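Peptide amidase (Stenotrophomonas maltophilia, PDB 1M22) probably hydrolyses amide bonds, acting on amidated peptides as a member of the amidase signature family. Local coordinates at residues P313-W318 with G433-A438; R394-E399 with A439-Y444; G400-L405 with M464-S469. All coordinates share one frame; numbering follows the deposited sequence.

How the interactions relate
From the N terminus, 313-318 comes first, in the loop between strand 306-310 and helix 319-340. Helix 383-407 then supplies 394-399 and 400-405 in succession. Interaction 1 closes a loop of 114 residues at 433-438, around the start of helix 436-442. Interaction 2 closes 39 residues at 439-444, where that helix ends. Interaction 3 closes 58 residues at 464-469, after strand 457-464. Each pair of interactions crosses along the chain and none nests. Helix 436-442 joins interactions 1 and 2, and helix 383-407 joins interactions 2 and 3. N314 ND2 bonds E399 O between interactions 1 and 2. Together they join the two helices to each other and to the loops after strands 306-310 and 457-464.

Interaction 1 (P313-W318 with G433-A438); sequences PNQGAW and GESYSA
W318 holds its CG between its own backbone N and carbonyl carbon (chi1 57°), while S437 carries OG anti to its backbone N (chi1 179°). The second torsion of W318 then turns the indole so that NE1 faces S437. W318 NE1 donates to S437 OG at 3.0 Å, with an N-H...O angle of 156°. The oxygen sits at the ring edge, tilted slightly from the indole plane. S437 OG is also hydrogen-bonded to D187 OD2, so the hydroxyl links the indole to that acid.

Atoms CZ2 and CH2 of the six-membered ring lie obliquely against A438. CH2 of W318 is 3.6 Å from CB of A438, and CZ2 of W318 is 3.6 Å from CA of A438. The backbone N of G316 lies 3.5 Å above one face of the W318 ring, toward the rim.

Q315 reaches across with a chain bent at the CB-CG bond. Its NE2 makes a weak hydrogen bond to E434 O at 3.3 Å. A water in the plane of the indole, at its edge, joins the same two segments. It donates to S435 O at 3.0 Å and to Q315 OE1 at a doubtfully short 2.5 Å. S435 O also accepts from A438 N in the first turn of helix 436-442. The side chains of Q315 and S435 both touch T281.

The end of the E434 side chain leads away from 313-318, and its OE2 is hydrogen-bonded to T418 OG1. Its side chain is about 11 Å from that of the nucleophile S189, and D187 lies two residues before S189. N314 to A317 form a type II beta turn. Q315 in the turn meets the loop just before helix 436-442; W318, following it, packs on the helix's first residues, near the amidase active site.

Interaction 2 (R394-E399 with A439-Y444); sequences RLAGPE and AAVAGY
The backbones of G397 and A442 come close, with their CA atoms 4.6 Å apart. G397 lies in helix 383-407 just before a kink at P398, whose N makes no bond to the preceding turn. The helix widens there into a pi-type turn, and E399 N bonds R394 O. Helix 436-442 ends after A442 in a Schellman motif. G443, at positive phi, is its C-prime residue. Y444 N bonds A439 O at 2.9 Å, and G443 N makes a weak bond to A440 O. The reversal swings Y444 back beside the helix it follows.

G397 has no CB, and the chains meet closely at its CA. CB of A442 lies 3.6 Å from CA of G397. CE2 of Y444 is 3.7 Å from the same CA, on an oblique approach. The same A442 CB sits 3.6 Å above the centre of the Y444 ring. A396 CB packs on V441 CG1 at 3.7 Å, the branch anti to the V441 backbone N (chi1 177°). W318 touches both of these side chains. CD of P398 lies 3.9 Å from OH of Y444. That hydroxyl is hydrogen-bonded to D402 OD2, one turn further along helix 383-407.

Interaction 3 (G400-L405 with M464-S469); sequences GIDAAL and MGTAWS
D402 and T466 make the hydrogen bond of this contact. T466 OG1 donates to D402 OD1 at 2.7 Å. OD1 is met on the syn side of the carboxylate, 20° out of its plane, and the two side chains cross at about a right angle. T466 sets OG1 anti to its backbone N (chi1 -168°), which turns the hydroxyl to the helix. The other carboxylate oxygen, OD2, is hydrogen-bonded to Y444 OH. D402 therefore has a hydroxyl partner on each oxygen, which would probably favour the charged carboxylate.

A second set of polar bonds shapes the chain beyond T466. T466 to S469 form a type II beta turn, with W468 at positive phi. S469 N bonds T466 O at 3.2 Å. S469 OG donates to the same oxygen at 2.7 Å, in the carbonyl plane and on a lone pair. S469 stands at the N-cap position of helix 470-484, but its hydroxyl serves the turn. The turn thus links strand 457-464 to helix 470-484, while helix 383-407 lies against the strand's end. M464 has backbone bonds with L413 of the neighbouring antiparallel strand 412-416.

Van der Waals contacts of L405 and I401 complete the interface. L405 CD1 lies 3.8 Å from T466 N and 3.9 Å from T466 CB, and the two side chains cross obliquely. L405 also touches L413. I401 CD1 approaches M464 SD at 4.4 Å. I401 touches A438 as well, and M464 touches A439, both on helix 436-442. CG2 of I401 lies 4.1 Å from G465 O, a carbonyl that is buried here without a hydrogen-bonding partner in the model.

Interaction 1 (P313-W318 with G433-A438)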
loop_
_atom_site.group_PDB
_atom_site.type_symbol
_atom_site.label_atom_id
_atom_site.label_comp_id
_atom_site.label_asym_id
_atom_site.label_seq_id
_atom_site.Cartn_x
_atom_site.Cartn_y
_atom_site.Cartn_z
ATOM N N PRO A 313 8.146 22.095 -7.665
ATOM C CA PRO A 313 9.260 22.825 -7.056
ATOM C C PRO A 313 9.992 21.936 -6.054
ATOM O O PRO A 313 9.364 21.164 -5.325
ATOM C CB PRO A 313 8.566 24.009 -6.378
ATOM C CG PRO A 313 7.344 24.221 -7.222
ATOM C CD PRO A 313 6.873 22.807 -7.454
ATOM N N ASN A 314 11.317 22.039 -6.033
ATOM C CA ASN A 314 12.154 21.267 -5.116
ATOM C C ASN A 314 12.162 19.760 -5.350
ATOM O O ASN A 314 12.521 18.993 -4.456
ATOM C CB ASN A 314 11.751 21.548 -3.665
ATOM C CG ASN A 314 12.068 22.965 -3.238
ATOM O OD1 ASN A 314 13.208 23.413 -3.347
ATOM N ND2 ASN A 314 11.061 23.677 -2.745
ATOM N N GLN A 315 11.777 19.336 -6.548
ATOM C CA GLN A 315 11.753 17.916 -6.889
ATOM C C GLN A 315 13.029 17.189 -6.454
ATOM O O GLN A 315 14.116 17.464 -6.964
ATOM C CB GLN A 315 11.551 17.752 -8.400
ATOM C CG GLN A 315 11.852 16.360 -8.945
ATOM C CD GLN A 315 10.901 15.298 -8.429
ATOM O OE1 GLN A 315 10.781 15.088 -7.223
ATOM N NE2 GLN A 315 10.222 14.619 -9.346
ATOM N N GLY A 316 12.883 16.266 -5.506
ATOM C CA GLY A 316 14.012 15.486 -5.019
ATOM C C GLY A 316 14.998 16.181 -4.096
ATOM O O GLY A 316 15.957 15.559 -3.640
ATOM N N ALA A 317 14.770 17.457 -3.804
ATOM C CA ALA A 317 15.676 18.213 -2.940
ATOM C C ALA A 317 15.714 17.689 -1.507
ATOM O O ALA A 317 16.643 17.978 -0.754
ATOM C CB ALA A 317 15.283 19.686 -2.940
ATOM N N TRP A 318 14.704 16.908 -1.143
ATOM C CA TRP A 318 14.581 16.350 0.199
ATOM C C TRP A 318 15.260 14.993 0.384
ATOM O O TRP A 318 15.230 14.434 1.475
ATOM C CB TRP A 318 13.099 16.205 0.538
ATOM C CG TRP A 318 12.371 15.365 -0.471
ATOM C CD1 TRP A 318 12.415 14.003 -0.597
ATOM C CD2 TRP A 318 11.541 15.839 -1.535
ATOM N NE1 TRP A 318 11.663 13.604 -1.676
ATOM C CE2 TRP A 318 11.117 14.710 -2.271
ATOM C CE3 TRP A 318 11.114 17.111 -1.941
ATOM C CZ2 TRP A 318 10.285 14.815 -3.391
ATOM C CZ3 TRP A 318 10.286 17.215 -3.055
ATOM C CH2 TRP A 318 9.881 16.073 -3.766
ATOM N N GLY A 433 12.756 10.168 -12.726
ATOM C CA GLY A 433 11.561 10.950 -12.983
ATOM C C GLY A 433 10.325 10.637 -12.159
ATOM O O GLY A 433 9.271 11.219 -12.408
ATOM N N GLU A 434 10.428 9.730 -11.191
ATOM C CA GLU A 434 9.270 9.401 -10.358
ATOM C C GLU A 434 8.924 10.597 -9.480
ATOM O O GLU A 434 9.804 11.375 -9.110
ATOM C CB GLU A 434 9.562 8.177 -9.487
ATOM C CG GLU A 434 9.908 6.928 -10.281
ATOM C CD GLU A 434 10.284 5.760 -9.390
ATOM O OE1 GLU A 434 11.170 5.935 -8.528
ATOM O OE2 GLU A 434 9.701 4.668 -9.554
ATOM N N SER A 435 7.644 10.735 -9.138
ATOM C CA SER A 435 7.185 11.856 -8.323
ATOM C C SER A 435 6.486 11.488 -7.014
ATOM O O SER A 435 6.257 12.365 -6.176
ATOM C CB SER A 435 6.233 12.731 -9.145
ATOM O OG SER A 435 6.879 13.280 -10.284
ATOM N N TYR A 436 6.153 10.212 -6.825
ATOM C CA TYR A 436 5.444 9.791 -5.615
ATOM C C TYR A 436 6.172 10.058 -4.298
ATOM O O TYR A 436 5.543 10.097 -3.240
ATOM C CB TYR A 436 5.059 8.307 -5.706
ATOM C CG TYR A 436 6.224 7.359 -5.873
ATOM C CD1 TYR A 436 7.095 7.095 -4.815
ATOM C CD2 TYR A 436 6.464 6.734 -7.096
ATOM C CE1 TYR A 436 8.178 6.231 -4.973
ATOM C CE2 TYR A 436 7.542 5.871 -7.264
ATOM C CZ TYR A 436 8.394 5.626 -6.201
ATOM O OH TYR A 436 9.471 4.785 -6.370
ATOM N N SER A 437 7.484 10.248 -4.354
ATOM C CA SER A 437 8.240 10.513 -3.138
ATOM C C SER A 437 7.776 11.808 -2.474
ATOM O O SER A 437 7.821 11.937 -1.252
ATOM C CB SER A 437 9.735 10.608 -3.446
ATOM O OG SER A 437 10.480 10.879 -2.267
ATOM N N ALA A 438 7.331 12.767 -3.280
ATOM C CA ALA A 438 6.869 14.041 -2.742
ATOM C C ALA A 438 5.717 13.829 -1.762
ATOM O O ALA A 438 5.716 14.380 -0.664
ATOM C CB ALA A 438 6.432 14.965 -3.874
HETATM O O HOH W 1 8.750 13.984 -6.338
#

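Interaction 2 (R394-E399 with A439-Y444)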
loop_
_atom_site.group_PDB
_atom_site.type_symbol
_atom_site.label_atom_id
_atom_site.label_comp_id
_atom_site.label_asym_id
_atom_site.label_seq_id
_atom_site.Cartn_x
_atom_site.Cartn_y
_atom_site.Cartn_z
ATOM N N ARG A 394 9.040 20.298 4.852
ATOM C CA ARG A 394 8.870 21.611 4.237
ATOM C C ARG A 394 9.087 21.598 2.725
ATOM O O ARG A 394 8.284 22.142 1.969
ATOM C CB ARG A 394 9.835 22.608 4.885
ATOM C CG ARG A 394 9.864 23.979 4.229
ATOM C CD ARG A 394 10.748 24.942 5.020
ATOM N NE ARG A 394 12.121 24.459 5.152
ATOM C CZ ARG A 394 13.011 24.439 4.164
ATOM N NH1 ARG A 394 12.680 24.880 2.959
ATOM N NH2 ARG A 394 14.235 23.976 4.384
ATOM N N LEU A 395 10.175 20.974 2.288
ATOM C CA LEU A 395 10.506 20.914 0.870
ATOM C C LEU A 395 9.508 20.145 0.013
ATOM O O LEU A 395 9.215 20.546 -1.111
ATOM C CB LEU A 395 11.898 20.306 0.682
ATOM C CG LEU A 395 13.079 21.122 1.217
ATOM C CD1 LEU A 395 14.342 20.283 1.160
ATOM C CD2 LEU A 395 13.242 22.400 0.406
ATOM N N ALA A 396 8.991 19.043 0.545
ATOM C CA ALA A 396 8.046 18.209 -0.192
ATOM C C ALA A 396 6.603 18.692 -0.119
ATOM O O ALA A 396 5.843 18.531 -1.073
ATOM C CB ALA A 396 8.133 16.771 0.310
ATOM N N GLY A 397 6.227 19.278 1.013
ATOM C CA GLY A 397 4.859 19.744 1.183
ATOM C C GLY A 397 4.633 21.212 0.862
ATOM O O GLY A 397 4.388 21.562 -0.293
ATOM N N PRO A 398 4.713 22.097 1.868
ATOM C CA PRO A 398 4.507 23.535 1.666
ATOM C C PRO A 398 5.241 24.145 0.473
ATOM O O PRO A 398 4.657 24.908 -0.296
ATOM C CB PRO A 398 4.968 24.128 2.994
ATOM C CG PRO A 398 4.541 23.090 3.970
ATOM C CD PRO A 398 4.972 21.803 3.289
ATOM N N GLU A 399 6.516 23.807 0.316
ATOM C CA GLU A 399 7.315 24.351 -0.770
ATOM C C GLU A 399 7.466 23.403 -1.955
ATOM O O GLU A 399 8.225 23.673 -2.888
ATOM C CB GLU A 399 8.687 24.765 -0.226
ATOM C CG GLU A 399 8.615 25.985 0.689
ATOM C CD GLU A 399 9.891 26.227 1.477
ATOM O OE1 GLU A 399 10.982 25.895 0.973
ATOM O OE2 GLU A 399 9.798 26.766 2.599
ATOM N N ALA A 439 4.732 13.030 -2.157
ATOM C CA ALA A 439 3.598 12.776 -1.280
ATOM C C ALA A 439 4.028 12.000 -0.038
ATOM O O ALA A 439 3.583 12.289 1.073
ATOM C CB ALA A 439 2.512 12.009 -2.031
ATOM N N ALA A 440 4.898 11.016 -0.223
ATOM C CA ALA A 440 5.368 10.222 0.903
ATOM C C ALA A 440 6.098 11.075 1.942
ATOM O O ALA A 440 5.832 10.975 3.140
ATOM C CB ALA A 440 6.283 9.100 0.406
ATOM N N VAL A 441 7.012 11.920 1.479
ATOM C CA VAL A 441 7.789 12.760 2.381
ATOM C C VAL A 441 6.953 13.879 3.009
ATOM O O VAL A 441 7.164 14.247 4.164
ATOM C CB VAL A 441 9.015 13.331 1.637
ATOM C CG1 VAL A 441 9.798 14.278 2.535
ATOM C CG2 VAL A 441 9.907 12.175 1.184
ATOM N N ALA A 442 5.994 14.409 2.257
ATOM C CA ALA A 442 5.130 15.468 2.772
ATOM C C ALA A 442 4.069 14.904 3.710
ATOM O O ALA A 442 3.478 15.642 4.495
ATOM C CB ALA A 442 4.449 16.191 1.617
ATOM N N GLY A 443 3.836 13.594 3.627
ATOM C CA GLY A 443 2.810 12.965 4.443
ATOM C C GLY A 443 1.445 13.251 3.836
ATOM O O GLY A 443 0.424 13.212 4.528
ATOM N N TYR A 444 1.437 13.536 2.535
ATOM C CA TYR A 444 0.218 13.860 1.792
ATOM C C TYR A 444 -0.334 12.641 1.060
ATOM O O TYR A 444 0.392 11.689 0.786
ATOM C CB TYR A 444 0.507 14.969 0.780
ATOM C CG TYR A 444 0.773 16.338 1.373
ATOM C CD1 TYR A 444 0.779 16.550 2.755
ATOM C CD2 TYR A 444 1.020 17.426 0.541
ATOM C CE1 TYR A 444 1.026 17.825 3.287
ATOM C CE2 TYR A 444 1.269 18.695 1.061
ATOM C CZ TYR A 444 1.268 18.884 2.429
ATOM O OH TYR A 444 1.502 20.145 2.932
#

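Interaction 3 (G400-L405 with M464-S469)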
loop_
_atom_site.group_PDB
_atom_site.type_symbol
_atom_site.label_atom_id
_atom_site.label_comp_id
_atom_site.label_asym_id
_atom_site.label_seq_id
_atom_site.Cartn_x
_atom_site.Cartn_y
_atom_site.Cartn_z
ATOM N N GLY A 400 6.723 22.300 -1.918
ATOM C CA GLY A 400 6.767 21.324 -2.992
ATOM C C GLY A 400 5.395 21.149 -3.614
ATOM O O GLY A 400 4.992 21.924 -4.483
ATOM N N ILE A 401 4.666 20.134 -3.162
ATOM C CA ILE A 401 3.331 19.873 -3.679
ATOM C C ILE A 401 2.411 21.090 -3.537
ATOM O O ILE A 401 1.721 21.466 -4.487
ATOM C CB ILE A 401 2.688 18.663 -2.957
ATOM C CG1 ILE A 401 3.369 17.366 -3.411
ATOM C CG2 ILE A 401 1.185 18.621 -3.228
ATOM C CD1 ILE A 401 2.987 16.145 -2.583
ATOM N N ASP A 402 2.405 21.714 -2.362
ATOM C CA ASP A 402 1.530 22.862 -2.154
ATOM C C ASP A 402 1.894 24.054 -3.031
ATOM O O ASP A 402 1.015 24.788 -3.479
ATOM C CB ASP A 402 1.521 23.279 -0.683
ATOM C CG ASP A 402 0.925 22.216 0.217
ATOM O OD1 ASP A 402 -0.032 21.535 -0.213
ATOM O OD2 ASP A 402 1.407 22.070 1.357
ATOM N N ALA A 403 3.185 24.248 -3.279
ATOM C CA ALA A 403 3.616 25.357 -4.122
ATOM C C ALA A 403 3.117 25.146 -5.550
ATOM O O ALA A 403 2.669 26.085 -6.206
ATOM C CB ALA A 403 5.138 25.472 -4.105
ATOM N N ALA A 404 3.189 23.909 -6.033
ATOM C CA ALA A 404 2.728 23.602 -7.381
ATOM C C ALA A 404 1.212 23.752 -7.478
ATOM O O ALA A 404 0.696 24.298 -8.453
ATOM C CB ALA A 404 3.146 22.188 -7.771
ATOM N N LEU A 405 0.496 23.273 -6.465
ATOM C CA LEU A 405 -0.960 23.382 -6.471
ATOM C C LEU A 405 -1.406 24.846 -6.466
ATOM O O LEU A 405 -2.338 25.219 -7.173
ATOM C CB LEU A 405 -1.562 22.661 -5.259
ATOM C CG LEU A 405 -1.380 21.139 -5.194
ATOM C CD1 LEU A 405 -1.869 20.640 -3.842
ATOM C CD2 LEU A 405 -2.138 20.463 -6.334
ATOM N N MET A 464 -1.806 13.010 -6.802
ATOM C CA MET A 464 -1.302 13.501 -5.516
ATOM C C MET A 464 -2.032 14.791 -5.159
ATOM O O MET A 464 -2.339 15.601 -6.036
ATOM C CB MET A 464 0.206 13.775 -5.566
ATOM C CG MET A 464 1.081 12.540 -5.765
ATOM S SD MET A 464 2.850 12.877 -5.517
ATOM C CE MET A 464 3.194 13.917 -6.934
ATOM N N GLY A 465 -2.313 14.969 -3.873
ATOM C CA GLY A 465 -2.999 16.168 -3.423
ATOM C C GLY A 465 -2.433 16.651 -2.104
ATOM O O GLY A 465 -1.504 16.050 -1.563
ATOM N N THR A 466 -2.985 17.737 -1.573
ATOM C CA THR A 466 -2.500 18.254 -0.303
ATOM C C THR A 466 -3.103 17.444 0.847
ATOM O O THR A 466 -3.962 16.586 0.639
ATOM C CB THR A 466 -2.838 19.756 -0.141
ATOM O OG1 THR A 466 -2.115 20.285 0.977
ATOM C CG2 THR A 466 -4.331 19.956 0.083
ATOM N N ALA A 467 -2.646 17.710 2.065
ATOM C CA ALA A 467 -3.137 16.990 3.227
ATOM C C ALA A 467 -4.660 16.953 3.318
ATOM O O ALA A 467 -5.337 17.955 3.077
ATOM C CB ALA A 467 -2.559 17.604 4.501
ATOM N N TRP A 468 -5.183 15.775 3.652
ATOM C CA TRP A 468 -6.613 15.547 3.849
ATOM C C TRP A 468 -7.498 15.666 2.611
ATOM O O TRP A 468 -8.718 15.775 2.732
ATOM C CB TRP A 468 -7.127 16.484 4.955
ATOM C CG TRP A 468 -6.197 16.558 6.141
ATOM C CD1 TRP A 468 -5.501 17.656 6.571
ATOM C CD2 TRP A 468 -5.816 15.481 7.009
ATOM N NE1 TRP A 468 -4.712 17.327 7.647
ATOM C CE2 TRP A 468 -4.885 15.999 7.937
ATOM C CE3 TRP A 468 -6.172 14.126 7.091
ATOM C CZ2 TRP A 468 -4.303 15.210 8.937
ATOM C CZ3 TRP A 468 -5.592 13.342 8.087
ATOM C CH2 TRP A 468 -4.668 13.889 8.995
ATOM N N SER A 469 -6.898 15.612 1.425
ATOM C CA SER A 469 -7.669 15.728 0.188
ATOM C C SER A 469 -8.153 14.393 -0.386
ATOM O O SER A 469 -8.520 14.324 -1.560
ATOM C CB SER A 469 -6.852 16.474 -0.877
ATOM O OG SER A 469 -5.698 15.749 -1.259
#